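Local atomic coordinates of inositol 2-dehydrogenase/D-chiro-inositol 3-dehydrogenase (Lactobacillus casei, PDB entry 4MIY), a protein that catalyses the NAD-dependent oxidation of myo-inositol to 2-keto-myo-inositol and of D-chiro-inositol to 1-keto-D-chiro-inositol. Residues E180-W183 with E188-S191; D210-T215 with R319-Q324. All blocks are in the same frame, centred on the assembly; numbering follows the deposited sequence.

Contact 1: residues E180-W183 with E188-S191; sequences EMHW and EYTS
A buried helix-to-strand contact joins M181 and H182, near the end of helix 168-185, to Y189, at the start of strand 189-195 in the C-terminal alpha/beta domain. The tyrosine carries the strand's part of it. The two backbones come closest at H182 and E188, whose CA atoms are 5.7 Å apart. CG of Y189 lies anti to its carbonyl carbon (chi1 -56°), and the ring then reaches back to the helix with its hydroxyl end foremost. H182 meets one face of this ring. H182 CB sits 3.8 Å from Y189 CZ in a CH-pi contact over the face. The imidazole turns its edge to the tyrosine face in an offset edge-to-face pair, with the planes at 89° and the centroids 5.5 Å apart. H182 CD2 leads this edge, 3.9 Å from Y189 CE2, and Y189 OH lies in the imidazole plane at its edge. M181 touches the tyrosine differently. M181 CB lies at the ring edge, 3.3 Å from Y189 OH, and the rest of its chain bends away toward L240. The hydroxyl has two polar partners on the helix. H182 N gives Y189 OH a weak, bent hydrogen bond of 3.1 Å (131°), and I178 O is its stronger partner. The buried phenol oxygen is thus satisfied by helix backbone, while its ring packs against H182; together these probably hold the tyrosine in its place on the helix.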
ATOM      1  N   GLU A 180      -8.670  24.978   5.096  1.00 14.81           N
ATOM      2  CA  GLU A 180      -8.265  23.756   5.786  1.00 17.16           C
ATOM      3  C   GLU A 180      -7.011  23.875   6.620  1.00 15.79           C
ATOM      4  O   GLU A 180      -6.959  23.392   7.695  1.00 16.26           O
ATOM      5  CB  GLU A 180      -8.043  22.667   4.729  1.00 18.92           C
ATOM      6  CG  GLU A 180      -7.777  21.307   5.227  1.00 21.01           C
ATOM      7  CD  GLU A 180      -7.547  20.341   4.093  1.00 21.42           C
ATOM      8  OE1 GLU A 180      -8.454  20.095   3.335  1.00 19.31           O
ATOM      9  OE2 GLU A 180      -6.434  19.844   4.003  1.00 26.33           O
ATOM     10  N   MET A 181      -6.003  24.548   6.111  1.00 14.44           N
ATOM     11  CA  MET A 181      -4.723  24.514   6.775  1.00 13.31           C
ATOM     12  C   MET A 181      -4.619  25.213   8.128  1.00 14.94           C
ATOM     13  O   MET A 181      -3.996  24.736   9.007  1.00 16.21           O
ATOM     14  CB  MET A 181      -3.607  24.993   5.849  1.00 17.06           C
ATOM     15  CG  MET A 181      -3.481  24.218   4.546  1.00 16.26           C
ATOM     16  SD  MET A 181      -3.227  22.457   4.820  1.00 20.52           S
ATOM     17  CE  MET A 181      -3.322  21.900   3.124  1.00 18.52           C
ATOM     18  N   HIS A 182      -5.220  26.379   8.236  1.00 16.11           N
ATOM     19  CA  HIS A 182      -5.205  27.078   9.485  1.00 16.68           C
ATOM     20  C   HIS A 182      -5.983  26.339  10.571  1.00 16.38           C
ATOM     21  O   HIS A 182      -5.568  26.323  11.690  1.00 15.55           O
ATOM     22  CB  HIS A 182      -5.590  28.563   9.326  1.00 18.12           C
ATOM     23  CG  HIS A 182      -7.033  28.822   9.050  1.00 16.51           C
ATOM     24  ND1 HIS A 182      -7.970  28.955  10.041  1.00 19.30           N
ATOM     25  CD2 HIS A 182      -7.683  29.053   7.892  1.00 15.18           C
ATOM     26  CE1 HIS A 182      -9.143  29.178   9.497  1.00 18.22           C
ATOM     27  NE2 HIS A 182      -8.998  29.255   8.195  1.00 17.92           N
ATOM     28  N   TRP A 183      -7.059  25.678  10.183  1.00 15.77           N
ATOM     29  CA  TRP A 183      -7.796  24.800  11.078  1.00 15.25           C
ATOM     30  C   TRP A 183      -6.999  23.568  11.467  1.00 15.19           C
ATOM     31  O   TRP A 183      -6.925  23.244  12.580  1.00 17.35           O
ATOM     32  CB  TRP A 183      -9.096  24.385  10.416  1.00 17.18           C
ATOM     33  CG  TRP A 183      -9.813  23.199  10.991  1.00 17.23           C
ATOM     34  CD1 TRP A 183     -10.614  23.188  12.068  1.00 19.38           C
ATOM     35  CD2 TRP A 183      -9.836  21.863  10.471  1.00 17.99           C
ATOM     36  NE1 TRP A 183     -11.113  21.934  12.276  1.00 21.88           N
ATOM     37  CE2 TRP A 183     -10.661  21.112  11.290  1.00 20.34           C
ATOM     38  CE3 TRP A 183      -9.247  21.239   9.377  1.00 18.82           C
ATOM     39  CZ2 TRP A 183     -10.883  19.782  11.068  1.00 18.59           C
ATOM     40  CZ3 TRP A 183      -9.471  19.921   9.186  1.00 19.27           C
ATOM     41  CH2 TRP A 183     -10.279  19.224  10.006  1.00 19.91           C
ATOM     42  N   GLU A 188      -2.233  30.726  12.375  1.00 20.23           N
ATOM     43  CA  GLU A 188      -2.650  31.809  11.511  1.00 20.53           C
ATOM     44  C   GLU A 188      -1.654  32.011  10.386  1.00 15.98           C
ATOM     45  O   GLU A 188      -0.496  31.866  10.586  1.00 20.23           O
ATOM     46  CB  GLU A 188      -2.751  33.126  12.291  1.00 23.17           C
ATOM     47  CG  GLU A 188      -3.188  33.014  13.742  1.00 28.16           C
ATOM     48  N   TYR A 189      -2.154  32.406   9.232  1.00 17.87           N
ATOM     49  CA  TYR A 189      -1.306  32.718   8.102  1.00 18.35           C
ATOM     50  C   TYR A 189      -0.583  34.051   8.238  1.00 20.74           C
ATOM     51  O   TYR A 189      -1.122  34.994   8.737  1.00 21.86           O
ATOM     52  CB  TYR A 189      -2.096  32.734   6.796  1.00 19.12           C
ATOM     53  CG  TYR A 189      -2.853  31.458   6.463  1.00 17.89           C
ATOM     54  CD1 TYR A 189      -2.284  30.222   6.662  1.00 20.20           C
ATOM     55  CD2 TYR A 189      -4.113  31.495   5.951  1.00 17.57           C
ATOM     56  CE1 TYR A 189      -2.952  29.093   6.385  1.00 18.71           C
ATOM     57  CE2 TYR A 189      -4.770  30.369   5.650  1.00 17.76           C
ATOM     58  CZ  TYR A 189      -4.184  29.150   5.868  1.00 16.46           C
ATOM     59  OH  TYR A 189      -4.868  28.005   5.586  1.00 17.80           O
ATOM     60  N   THR A 190       0.652  34.076   7.769  1.00 16.84           N
ATOM     61  CA  THR A 190       1.447  35.281   7.708  1.00 19.60           C
ATOM     62  C   THR A 190       1.814  35.700   6.302  1.00 21.55           C
ATOM     63  O   THR A 190       2.220  36.801   6.100  1.00 21.16           O
ATOM     64  CB  THR A 190       2.678  35.160   8.539  1.00 19.89           C
ATOM     65  OG1 THR A 190       3.432  34.022   8.150  1.00 20.78           O
ATOM     66  CG2 THR A 190       2.323  35.031  10.009  1.00 20.26           C
ATOM     67  N   SER A 191       1.671  34.806   5.338  1.00 17.84           N
ATOM     68  CA  SER A 191       1.991  35.095   3.937  1.00 18.00           C
ATOM     69  C   SER A 191       1.516  34.012   2.970  1.00 18.71           C
ATOM     70  O   SER A 191       1.288  32.914   3.368  1.00 17.41           O
ATOM     71  CB  SER A 191       3.479  35.335   3.706  1.00 20.56           C
ATOM     72  OG  SER A 191       4.233  34.152   3.653  1.00 22.12           O
TER

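Contact 2: residues D210-T215 with R319-Q324; sequences DPQLAT and RSQKDQ
Q212 and Q321 each turn CG anti to their own carbonyl carbon (chi1 -61° in Q212), and both chains run on extended, which carries the two amides toward each other between strand 212-218 and helix 304-323. The contact thus joins a helix to a strand of the mixed sheet in the C-terminal alpha/beta domain. Nothing else touches across these segments. The backbones stay well apart, with the CA atoms of Q212 and Q321 9.2 Å from each other. The side chains cross at about a right angle. Q321 NE2 donates to Q212 OE1 over 3.0 Å, and the bond is fairly straight at 161°. It arrives on a lone pair, in the carbonyl plane of Q212, and Q212 OE1 lies close to the amide plane of Q321. The two amide planes are nevertheless tilted against each other by 45°. The remaining amide atoms also have partners. Q212 NE2 bonds to H209 O, and Q321 OE1 takes a bond from N318 ND2. Q321 NE2 has a second acceptor in N166 O. Both side chains also pack on helix 168-185, Q212 on A169 and Q321 on I170. Each glutamine is therefore held at both its oxygen and its nitrogen, which is consistent with the modelled amide orientations and gives these buried polar atoms partners.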
ATOM      1  N   ASP A 210      -1.603  26.692 -15.279  1.00 16.56           N
ATOM      2  CA  ASP A 210      -1.706  25.394 -14.666  1.00 15.91           C
ATOM      3  C   ASP A 210      -0.472  24.583 -14.993  1.00 17.39           C
ATOM      4  O   ASP A 210      -0.123  24.433 -16.113  1.00 18.06           O
ATOM      5  CB  ASP A 210      -2.936  24.679 -15.172  1.00 17.88           C
ATOM      6  CG  ASP A 210      -3.308  23.460 -14.337  1.00 19.72           C
ATOM      7  OD1 ASP A 210      -3.409  23.587 -13.127  1.00 17.85           O
ATOM      8  OD2 ASP A 210      -3.507  22.430 -14.925  1.00 17.84           O
ATOM      9  N   PRO A 211       0.170  24.037 -13.975  1.00 16.19           N
ATOM     10  CA  PRO A 211      -0.190  24.056 -12.568  1.00 16.63           C
ATOM     11  C   PRO A 211       0.173  25.321 -11.848  1.00 15.30           C
ATOM     12  O   PRO A 211       0.761  26.165 -12.432  1.00 17.05           O
ATOM     13  CB  PRO A 211       0.585  22.856 -12.011  1.00 14.16           C
ATOM     14  CG  PRO A 211       1.640  22.676 -12.852  1.00 19.58           C
ATOM     15  CD  PRO A 211       1.190  23.047 -14.235  1.00 17.23           C
ATOM     16  N   GLN A 212      -0.206  25.430 -10.586  1.00 14.74           N
ATOM     17  CA  GLN A 212       0.193  26.529  -9.727  1.00 14.94           C
ATOM     18  C   GLN A 212       0.739  25.979  -8.424  1.00 15.82           C
ATOM     19  O   GLN A 212       0.268  24.977  -7.947  1.00 15.98           O
ATOM     20  CB  GLN A 212      -0.956  27.501  -9.455  1.00 16.53           C
ATOM     21  CG  GLN A 212      -1.477  28.123 -10.705  1.00 16.71           C
ATOM     22  CD  GLN A 212      -2.470  29.214 -10.508  1.00 16.20           C
ATOM     23  OE1 GLN A 212      -2.479  29.887  -9.525  1.00 18.60           O
ATOM     24  NE2 GLN A 212      -3.305  29.389 -11.487  1.00 18.09           N
ATOM     25  N   LEU A 213       1.747  26.620  -7.887  1.00 14.94           N
ATOM     26  CA  LEU A 213       2.292  26.244  -6.615  1.00 15.51           C
ATOM     27  C   LEU A 213       1.986  27.335  -5.621  1.00 18.12           C
ATOM     28  O   LEU A 213       2.286  28.467  -5.875  1.00 19.95           O
ATOM     29  CB  LEU A 213       3.776  26.061  -6.727  1.00 15.73           C
ATOM     30  CG  LEU A 213       4.242  24.920  -7.641  1.00 15.08           C
ATOM     31  CD1 LEU A 213       5.705  24.993  -7.887  1.00 17.60           C
ATOM     32  CD2 LEU A 213       3.893  23.594  -7.040  1.00 18.01           C
ATOM     33  N   ALA A 214       1.357  26.976  -4.506  1.00 16.57           N
ATOM     34  CA  ALA A 214       1.024  27.915  -3.457  1.00 16.00           C
ATOM     35  C   ALA A 214       1.825  27.620  -2.218  1.00 18.19           C
ATOM     36  O   ALA A 214       1.801  26.522  -1.740  1.00 18.61           O
ATOM     37  CB  ALA A 214      -0.447  27.852  -3.147  1.00 17.95           C
ATOM     38  N   THR A 215       2.556  28.603  -1.742  1.00 15.61           N
ATOM     39  CA  THR A 215       3.295  28.488  -0.517  1.00 16.36           C
ATOM     40  C   THR A 215       2.736  29.442   0.528  1.00 15.82           C
ATOM     41  O   THR A 215       2.632  30.615   0.300  1.00 17.62           O
ATOM     42  CB  THR A 215       4.786  28.766  -0.700  1.00 17.86           C
ATOM     43  OG1 THR A 215       5.331  27.863  -1.653  1.00 22.94           O
ATOM     44  CG2 THR A 215       5.500  28.596   0.558  1.00 18.70           C
ATOM     45  N   ARG A 319      -3.549  38.587  -5.614  0.74 16.12           N
ATOM     46  CA  ARG A 319      -2.548  39.596  -5.808  0.74 18.85           C
ATOM     47  C   ARG A 319      -1.232  38.961  -6.223  0.74 18.48           C
ATOM     48  O   ARG A 319      -0.613  39.387  -7.150  0.74 16.76           O
ATOM     49  CB  ARG A 319      -2.390  40.403  -4.536  0.74 19.65           C
ATOM     50  CG  ARG A 319      -1.356  41.473  -4.575  0.74 27.17           C
ATOM     51  CD  ARG A 319      -1.520  42.499  -3.446  0.74 30.28           C
ATOM     52  NE  ARG A 319      -2.897  42.850  -3.148  0.74 31.93           N
ATOM     53  CZ  ARG A 319      -3.522  43.900  -3.672  0.74 42.58           C
ATOM     54  NH1 ARG A 319      -2.895  44.723  -4.500  0.74 45.21           N
ATOM     55  NH2 ARG A 319      -4.775  44.160  -3.343  0.74 46.78           N
ATOM     56  N   SER A 320      -0.865  37.881  -5.545  1.00 18.76           N
ATOM     57  CA  SER A 320       0.363  37.187  -5.842  1.00 19.20           C
ATOM     58  C   SER A 320       0.380  36.612  -7.246  1.00 18.56           C
ATOM     59  O   SER A 320       1.401  36.550  -7.849  1.00 20.96           O
ATOM     60  CB  SER A 320       0.617  36.067  -4.827  1.00 18.79           C
ATOM     61  OG  SER A 320       1.882  35.490  -5.007  1.00 18.33           O
ATOM     62  N   GLN A 321      -0.766  36.213  -7.750  1.00 17.92           N
ATOM     63  CA  GLN A 321      -0.842  35.654  -9.095  1.00 20.69           C
ATOM     64  C   GLN A 321      -0.372  36.607 -10.190  1.00 21.08           C
ATOM     65  O   GLN A 321      -0.041  36.196 -11.242  1.00 21.97           O
ATOM     66  CB  GLN A 321      -2.261  35.215  -9.420  1.00 18.33           C
ATOM     67  CG  GLN A 321      -2.709  33.880  -8.824  1.00 19.03           C
ATOM     68  CD  GLN A 321      -4.114  33.518  -9.221  1.00 21.05           C
ATOM     69  OE1 GLN A 321      -4.993  34.328  -9.184  1.00 21.55           O
ATOM     70  NE2 GLN A 321      -4.308  32.295  -9.612  1.00 20.23           N
ATOM     71  N   LYS A 322      -0.412  37.894  -9.901  0.75 19.59           N
ATOM     72  CA  LYS A 322      -0.018  38.897 -10.870  0.75 21.45           C
ATOM     73  C   LYS A 322       1.440  38.860 -11.140  0.75 21.85           C
ATOM     74  O   LYS A 322       1.825  38.879 -12.264  0.75 26.99           O
ATOM     75  CB  LYS A 322      -0.452  40.301 -10.447  0.75 18.71           C
ATOM     76  CG  LYS A 322      -1.906  40.483 -10.364  0.75 25.80           C
ATOM     77  CD  LYS A 322      -2.253  41.648  -9.433  0.75 30.22           C
ATOM     78  CE  LYS A 322      -3.675  42.125  -9.595  0.75 36.21           C
ATOM     79  NZ  LYS A 322      -4.250  41.488 -10.809  0.75 40.11           N
ATOM     80  N   ASP A 323       2.245  38.782 -10.105  0.71 17.59           N
ATOM     81  CA  ASP A 323       3.687  38.876 -10.258  0.71 21.14           C
ATOM     82  C   ASP A 323       4.510  37.779  -9.619  0.71 18.77           C
ATOM     83  O   ASP A 323       5.706  37.847  -9.605  0.71 18.26           O
ATOM     84  CB  ASP A 323       4.190  40.225  -9.729  0.71 19.49           C
ATOM     85  CG  ASP A 323       3.871  40.473  -8.224  0.71 28.91           C
ATOM     86  OD1 ASP A 323       3.442  39.574  -7.481  0.71 23.79           O
ATOM     87  OD2 ASP A 323       4.098  41.625  -7.791  0.71 30.94           O
ATOM     88  N   GLN A 324       3.842  36.787  -9.076  1.00 21.30           N
ATOM     89  CA  GLN A 324       4.498  35.712  -8.368  1.00 20.92           C
ATOM     90  C   GLN A 324       5.308  36.132  -7.145  1.00 22.83           C
ATOM     91  O   GLN A 324       6.186  35.443  -6.735  1.00 24.47           O
ATOM     92  CB  GLN A 324       5.334  34.852  -9.309  1.00 20.96           C
ATOM     93  CG  GLN A 324       4.547  34.227 -10.418  1.00 20.15           C
ATOM     94  CD  GLN A 324       5.372  33.374 -11.305  1.00 23.90           C
ATOM     95  OE1 GLN A 324       5.814  32.319 -10.930  1.00 21.63           O
ATOM     96  NE2 GLN A 324       5.595  33.845 -12.502  1.00 24.89           N
TER

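How the contacts relate
Going from the N terminus, helix 168-185 comes first and leads through a short turn into strand 189-195. Contact 1 closes this local loop. The chain then goes on to strand 212-218, the neighbour of 189-195 in the mixed sheet, where contact 2 opens. That contact closes over 100 residues later, on helix 304-323. The two loops lie in series and neither crosses the other. Their centres are about 17 Å apart. Helices 168-185 and 304-323 are thereby both tied to adjacent strands of one sheet in the C-terminal domain. P211 and L213 also pack on a second subunit, so contact 2 borders an interface.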